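Local coordinates for glutathione S-transferase enzyme with thioredoxin-like domain (PDB 4L8E), which binds glutathione in a thioredoxin-like domain and probably transfers it to electrophilic substrates as a glutathione S-transferase, at residues A[73-87]-A[95-109]. Sequence-based numbering, arbitrary orientation.
Sequences IAPNNKIPAIVDHQP and SIFESGAILLYLANK. With GSH (glutathione), chain C.
Asp84, Tyr105 and Lys109 all set CG opposite the backbone N (chi1 -178°, 174° and -172°), which sends the carboxylate from the strand end to meet phenol and ammonium rising from helix 99-109. Asp84 OD2 accepts from Tyr105 OH (2.6 Å) on its anti side, at the edge of the ring, and from Lys109 NZ (2.8 Å) on its syn side, the latter a salt bridge. Lys109, extended beyond CG, also gives NZ to Gln86 O, while Asp84 OD1 takes Gln86 N in an Asx turn.

Strands 81-84 and 95-97 form the antiparallel hairpin of the thioredoxin-like domain, joined by reciprocal backbone bonds between Ile82 and Ile96. On the helix side, Ile82 CD1 lies against Ile96 CD1 (4.0 Å) and its CG2 against Ile102 CG2; Ile96 CD1 lies over one face of the Tyr105 ring, toward its rim. Across the sheet, Pro75 CD meets Phe97 CE1 (3.6 Å), the two side chains crossing at about a right angle, and Asn76 CB touches the same ring near CE2; Phe97 also meets Trp127 of the second subunit edge-to-face.

Beside cis-Pro80, Ile79 pairs with the glutathione backbone, and Ser99 N (2.8 Å) and OG hold carboxylate oxygens O11 and O12, respectively, at the helix start. Glu98 OE1 accepts from glutathione N1 (2.8 Å). The helix dipole and Ser99 donors probably stabilise the ligand carboxylate, while Glu98 would favour a protonated amine.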
loop_
_atom_site.group_PDB
_atom_site.type_symbol
_atom_site.label_atom_id
_atom_site.label_comp_id
_atom_site.label_asym_id
_atom_site.label_seq_id
_atom_site.Cartn_x
_atom_site.Cartn_y
_atom_site.Cartn_z
ATOM N N ILE A 73 -8.120 -18.185 -0.839
ATOM C CA ILE A 73 -7.632 -17.328 -1.913
ATOM C C ILE A 73 -7.155 -15.959 -1.395
ATOM O O ILE A 73 -6.200 -15.378 -1.917
ATOM C CB ILE A 73 -8.777 -17.135 -2.950
ATOM C CG1 ILE A 73 -9.111 -18.470 -3.622
ATOM C CG2 ILE A 73 -8.430 -16.106 -3.989
ATOM C CD1 ILE A 73 -10.412 -18.475 -4.394
ATOM N N ALA A 74 -7.826 -15.470 -0.356
ATOM C CA ALA A 74 -7.735 -14.095 0.131
ATOM C C ALA A 74 -7.832 -14.071 1.655
ATOM O O ALA A 74 -8.888 -13.759 2.226
ATOM C CB ALA A 74 -8.844 -13.282 -0.458
ATOM N N PRO A 75 -6.749 -14.466 2.321
ATOM C CA PRO A 75 -6.801 -14.686 3.764
ATOM C C PRO A 75 -7.025 -13.426 4.575
ATOM O O PRO A 75 -7.334 -13.524 5.761
ATOM C CB PRO A 75 -5.443 -15.335 4.068
ATOM C CG PRO A 75 -4.579 -15.043 2.905
ATOM C CD PRO A 75 -5.510 -15.004 1.735
ATOM N N ASN A 76 -6.897 -12.268 3.938
ATOM C CA ASN A 76 -7.208 -11.006 4.602
ATOM C C ASN A 76 -8.692 -10.643 4.550
ATOM O O ASN A 76 -9.077 -9.579 5.003
ATOM C CB ASN A 76 -6.367 -9.886 3.969
ATOM C CG ASN A 76 -6.437 -8.584 4.743
ATOM O OD1 ASN A 76 -6.260 -8.527 5.968
ATOM N ND2 ASN A 76 -6.698 -7.503 4.002
ATOM N N ASN A 77 -9.526 -11.524 3.988
ATOM C CA ASN A 77 -10.985 -11.347 3.996
ATOM C C ASN A 77 -11.518 -10.136 3.230
ATOM O O ASN A 77 -12.595 -9.606 3.535
ATOM C CB ASN A 77 -11.625 -11.489 5.408
ATOM C CG ASN A 77 -11.415 -10.291 6.335
ATOM O OD1 ASN A 77 -12.014 -9.198 6.177
ATOM N ND2 ASN A 77 -10.694 -10.536 7.383
ATOM N N LYS A 78 -10.775 -9.718 2.201
ATOM C CA LYS A 78 -11.179 -8.578 1.390
ATOM C C LYS A 78 -11.098 -8.844 -0.092
ATOM O O LYS A 78 -10.263 -9.609 -0.562
ATOM C CB LYS A 78 -10.358 -7.330 1.736
ATOM C CG LYS A 78 -10.521 -6.878 3.169
ATOM C CD LYS A 78 -9.772 -5.613 3.479
ATOM C CE LYS A 78 -9.720 -5.381 4.963
ATOM N NZ LYS A 78 -10.986 -4.812 5.436
ATOM N N ILE A 79 -12.008 -8.219 -0.835
ATOM C CA ILE A 79 -11.926 -8.197 -2.281
ATOM C C ILE A 79 -11.150 -6.920 -2.662
ATOM O O ILE A 79 -11.103 -5.970 -1.889
ATOM C CB ILE A 79 -13.325 -8.230 -2.941
ATOM C CG1 ILE A 79 -14.154 -6.985 -2.614
ATOM C CG2 ILE A 79 -14.072 -9.515 -2.558
ATOM C CD1 ILE A 79 -13.925 -5.783 -3.541
ATOM N N PRO A 80 -10.569 -6.877 -3.875
ATOM C CA PRO A 80 -10.561 -7.930 -4.901
ATOM C C PRO A 80 -9.524 -9.001 -4.645
ATOM O O PRO A 80 -8.586 -8.799 -3.864
ATOM C CB PRO A 80 -10.188 -7.170 -6.165
ATOM C CG PRO A 80 -9.311 -6.059 -5.662
ATOM C CD PRO A 80 -9.944 -5.635 -4.363
ATOM N N ALA A 81 -9.733 -10.145 -5.288
ATOM C CA ALA A 81 -8.740 -11.186 -5.382
ATOM C C ALA A 81 -8.934 -11.784 -6.747
ATOM O O ALA A 81 -10.029 -11.671 -7.309
ATOM C CB ALA A 81 -8.955 -12.249 -4.285
ATOM N N ILE A 82 -7.870 -12.350 -7.307
ATOM C CA ILE A 82 -7.986 -13.106 -8.551
ATOM C C ILE A 82 -7.359 -14.466 -8.418
ATOM O O ILE A 82 -6.537 -14.720 -7.540
ATOM C CB ILE A 82 -7.356 -12.413 -9.789
ATOM C CG1 ILE A 82 -5.845 -12.289 -9.644
ATOM C CG2 ILE A 82 -8.023 -11.087 -10.069
ATOM C CD1 ILE A 82 -5.127 -11.942 -10.968
ATOM N N VAL A 83 -7.806 -15.366 -9.279
ATOM C CA VAL A 83 -7.113 -16.607 -9.545
ATOM C C VAL A 83 -6.825 -16.639 -11.048
ATOM O O VAL A 83 -7.719 -16.488 -11.893
ATOM C CB VAL A 83 -7.933 -17.813 -9.103
ATOM C CG1 VAL A 83 -7.207 -19.118 -9.448
ATOM C CG2 VAL A 83 -8.216 -17.700 -7.611
ATOM N N ASP A 84 -5.543 -16.765 -11.379
ATOM C CA ASP A 84 -5.110 -16.909 -12.751
ATOM C C ASP A 84 -4.839 -18.382 -12.992
ATOM O O ASP A 84 -3.854 -18.950 -12.474
ATOM C CB ASP A 84 -3.825 -16.104 -12.982
ATOM C CG ASP A 84 -3.324 -16.164 -14.416
ATOM O OD1 ASP A 84 -3.948 -16.827 -15.278
ATOM O OD2 ASP A 84 -2.286 -15.524 -14.691
ATOM N N HIS A 85 -5.719 -19.003 -13.761
ATOM C CA HIS A 85 -5.586 -20.402 -14.104
ATOM C C HIS A 85 -4.639 -20.692 -15.261
ATOM O O HIS A 85 -4.397 -21.846 -15.571
ATOM C CB HIS A 85 -6.957 -21.008 -14.430
ATOM C CG HIS A 85 -7.890 -21.001 -13.268
ATOM N ND1 HIS A 85 -7.864 -21.972 -12.296
ATOM C CD2 HIS A 85 -8.847 -20.117 -12.901
ATOM C CE1 HIS A 85 -8.766 -21.687 -11.373
ATOM N NE2 HIS A 85 -9.374 -20.566 -11.716
ATOM N N GLN A 86 -4.124 -19.656 -15.909
ATOM C CA GLN A 86 -3.178 -19.834 -17.002
ATOM C C GLN A 86 -1.963 -18.947 -16.784
ATOM O O GLN A 86 -1.706 -18.015 -17.558
ATOM C CB GLN A 86 -3.841 -19.506 -18.328
ATOM C CG GLN A 86 -4.957 -20.464 -18.699
ATOM C CD GLN A 86 -5.631 -20.075 -19.993
ATOM O OE1 GLN A 86 -5.860 -18.891 -20.256
ATOM N NE2 GLN A 86 -5.942 -21.067 -20.815
ATOM N N PRO A 87 -1.219 -19.220 -15.705
ATOM C CA PRO A 87 -0.032 -18.427 -15.425
ATOM C C PRO A 87 1.025 -18.715 -16.476
ATOM O O PRO A 87 1.049 -19.809 -17.075
ATOM C CB PRO A 87 0.389 -18.906 -14.033
ATOM C CG PRO A 87 -0.118 -20.291 -13.941
ATOM C CD PRO A 87 -1.387 -20.330 -14.748
ATOM N N SER A 95 -3.111 -17.488 -7.083
ATOM C CA SER A 95 -4.121 -16.643 -6.462
ATOM C C SER A 95 -3.452 -15.422 -5.867
ATOM O O SER A 95 -2.342 -15.503 -5.302
ATOM C CB SER A 95 -4.906 -17.388 -5.382
ATOM O OG SER A 95 -4.086 -17.745 -4.298
ATOM N N ILE A 96 -4.135 -14.297 -5.990
ATOM C CA ILE A 96 -3.588 -13.014 -5.509
ATOM C C ILE A 96 -4.654 -12.156 -4.866
ATOM O O ILE A 96 -5.722 -11.938 -5.454
ATOM C CB ILE A 96 -2.981 -12.196 -6.651
ATOM C CG1 ILE A 96 -2.180 -13.076 -7.613
ATOM C CG2 ILE A 96 -2.134 -11.031 -6.103
ATOM C CD1 ILE A 96 -1.696 -12.298 -8.871
ATOM N N PHE A 97 -4.384 -11.660 -3.655
ATOM C CA PHE A 97 -5.195 -10.591 -3.091
ATOM C C PHE A 97 -4.351 -9.311 -3.004
ATOM O O PHE A 97 -3.140 -9.350 -3.251
ATOM C CB PHE A 97 -5.819 -10.979 -1.732
ATOM C CG PHE A 97 -4.849 -11.124 -0.616
ATOM C CD1 PHE A 97 -4.192 -12.321 -0.400
ATOM C CD2 PHE A 97 -4.601 -10.068 0.255
ATOM C CE1 PHE A 97 -3.281 -12.468 0.626
ATOM C CE2 PHE A 97 -3.683 -10.210 1.278
ATOM C CZ PHE A 97 -3.018 -11.408 1.475
ATOM N N GLU A 98 -5.017 -8.199 -2.664
ATOM C CA GLU A 98 -4.487 -6.830 -2.686
ATOM C C GLU A 98 -4.534 -6.247 -4.089
ATOM O O GLU A 98 -3.831 -6.682 -4.991
ATOM C CB GLU A 98 -3.071 -6.681 -2.091
ATOM C CG GLU A 98 -3.021 -6.846 -0.597
ATOM C CD GLU A 98 -3.791 -5.759 0.168
ATOM O OE1 GLU A 98 -3.788 -4.581 -0.261
ATOM O OE2 GLU A 98 -4.354 -6.087 1.230
ATOM N N SER A 99 -5.370 -5.228 -4.254
ATOM C CA SER A 99 -5.547 -4.605 -5.558
ATOM C C SER A 99 -4.235 -4.147 -6.172
ATOM O O SER A 99 -4.043 -4.294 -7.359
ATOM C CB SER A 99 -6.544 -3.445 -5.500
ATOM O OG SER A 99 -6.122 -2.376 -4.670
ATOM N N GLY A 100 -3.321 -3.620 -5.351
ATOM C CA GLY A 100 -2.020 -3.175 -5.854
ATOM C C GLY A 100 -1.181 -4.297 -6.429
ATOM O O GLY A 100 -0.581 -4.142 -7.512
ATOM N N ALA A 101 -1.140 -5.436 -5.729
ATOM C CA ALA A 101 -0.442 -6.607 -6.186
ATOM C C ALA A 101 -1.069 -7.184 -7.458
ATOM O O ALA A 101 -0.355 -7.679 -8.333
ATOM C CB ALA A 101 -0.414 -7.677 -5.109
ATOM N N ILE A 102 -2.393 -7.165 -7.531
ATOM C CA ILE A 102 -3.100 -7.670 -8.713
ATOM C C ILE A 102 -2.805 -6.800 -9.912
ATOM O O ILE A 102 -2.520 -7.298 -10.998
ATOM C CB ILE A 102 -4.610 -7.706 -8.462
ATOM C CG1 ILE A 102 -4.910 -8.702 -7.342
ATOM C CG2 ILE A 102 -5.374 -8.066 -9.742
ATOM C CD1 ILE A 102 -6.335 -8.598 -6.803
ATOM N N LEU A 103 -2.855 -5.487 -9.722
ATOM C CA LEU A 103 -2.562 -4.570 -10.815
ATOM C C LEU A 103 -1.140 -4.773 -11.334
ATOM O O LEU A 103 -0.912 -4.789 -12.540
ATOM C CB LEU A 103 -2.809 -3.104 -10.404
ATOM C CG LEU A 103 -4.274 -2.678 -10.267
ATOM C CD1 LEU A 103 -4.344 -1.279 -9.686
ATOM C CD2 LEU A 103 -5.013 -2.743 -11.587
ATOM N N LEU A 104 -0.188 -4.914 -10.426
ATOM C CA LEU A 104 1.199 -5.113 -10.819
ATOM C C LEU A 104 1.362 -6.428 -11.560
ATOM O O LEU A 104 2.016 -6.494 -12.602
ATOM C CB LEU A 104 2.097 -5.067 -9.575
ATOM C CG LEU A 104 3.582 -5.303 -9.815
ATOM C CD1 LEU A 104 4.109 -4.347 -10.857
ATOM C CD2 LEU A 104 4.337 -5.151 -8.498
ATOM N N TYR A 105 0.773 -7.496 -11.027
ATOM C CA TYR A 105 0.863 -8.805 -11.665
ATOM C C TYR A 105 0.273 -8.785 -13.073
ATOM O O TYR A 105 0.863 -9.331 -14.004
ATOM C CB TYR A 105 0.132 -9.841 -10.808
ATOM C CG TYR A 105 0.035 -11.204 -11.426
ATOM C CD1 TYR A 105 1.014 -12.148 -11.231
ATOM C CD2 TYR A 105 -1.065 -11.564 -12.202
ATOM C CE1 TYR A 105 0.921 -13.409 -11.792
ATOM C CE2 TYR A 105 -1.177 -12.825 -12.763
ATOM C CZ TYR A 105 -0.174 -13.758 -12.556
ATOM O OH TYR A 105 -0.241 -15.023 -13.086
ATOM N N LEU A 106 -0.906 -8.171 -13.221
ATOM C CA LEU A 106 -1.571 -8.129 -14.525
ATOM C C LEU A 106 -0.829 -7.218 -15.511
ATOM O O LEU A 106 -0.765 -7.512 -16.706
ATOM C CB LEU A 106 -3.027 -7.672 -14.376
ATOM C CG LEU A 106 -3.945 -8.703 -13.694
ATOM C CD1 LEU A 106 -5.330 -8.112 -13.508
ATOM C CD2 LEU A 106 -3.992 -9.974 -14.478
ATOM N N ALA A 107 -0.313 -6.103 -15.009
ATOM C CA ALA A 107 0.462 -5.194 -15.867
ATOM C C ALA A 107 1.699 -5.911 -16.383
ATOM O O ALA A 107 2.041 -5.791 -17.554
ATOM C CB ALA A 107 0.805 -3.928 -15.110
ATOM N N ASN A 108 2.357 -6.708 -15.531
ATOM C CA ASN A 108 3.533 -7.470 -15.948
ATOM C C ASN A 108 3.188 -8.571 -16.925
ATOM O O ASN A 108 3.882 -8.783 -17.907
ATOM C CB ASN A 108 4.266 -8.073 -14.743
ATOM C CG ASN A 108 5.005 -7.041 -13.929
ATOM O OD1 ASN A 108 5.287 -5.948 -14.410
ATOM N ND2 ASN A 108 5.354 -7.389 -12.687
ATOM N N LYS A 109 2.090 -9.265 -16.668
ATOM C CA LYS A 109 1.658 -10.364 -17.529
ATOM C C LYS A 109 1.298 -9.886 -18.939
ATOM O O LYS A 109 1.691 -10.502 -19.920
ATOM C CB LYS A 109 0.466 -11.084 -16.911
ATOM C CG LYS A 109 0.104 -12.341 -17.681
ATOM C CD LYS A 109 -0.923 -13.189 -16.974
ATOM C CE LYS A 109 -0.990 -14.560 -17.661
ATOM N NZ LYS A 109 -2.260 -15.204 -17.428
HETATM N N1 GSH C . -5.826 -2.844 0.553
HETATM C CA1 GSH C . -6.916 -3.613 -0.039
HETATM C C1 GSH C . -6.794 -3.595 -1.539
HETATM O O11 GSH C . -7.224 -4.574 -2.232
HETATM O O12 GSH C . -6.229 -2.614 -2.137
HETATM C CB1 GSH C . -8.242 -3.058 0.402
HETATM C CG1 GSH C . -9.416 -3.909 -0.054
HETATM C CD1 GSH C . -10.700 -3.505 0.639
HETATM O OE1 GSH C . -10.761 -2.624 1.482
HETATM N N2 GSH C . -11.856 -4.256 0.278
HETATM C CA2 GSH C . -13.135 -4.012 0.832
HETATM C C2 GSH C . -13.606 -5.305 1.447
HETATM O O2 GSH C . -13.534 -6.421 0.885
HETATM C CB2 GSH C . -14.147 -3.600 -0.185
HETATM S SG2 GSH C . -13.608 -2.159 -1.065
HETATM N N3 GSH C . -14.133 -5.228 2.769
HETATM C CA3 GSH C . -14.606 -6.449 3.388
HETATM C C3 GSH C . -14.358 -6.416 4.854
HETATM O O31 GSH C . -14.921 -7.294 5.552
HETATM O O32 GSH C . -13.595 -5.539 5.361
HETATM O O HOH W 1 -3.406 -15.521 -2.196
HETATM O O HOH W 2 -6.747 -7.464 1.055
HETATM O O HOH W 3 -7.683 -7.273 -1.666
#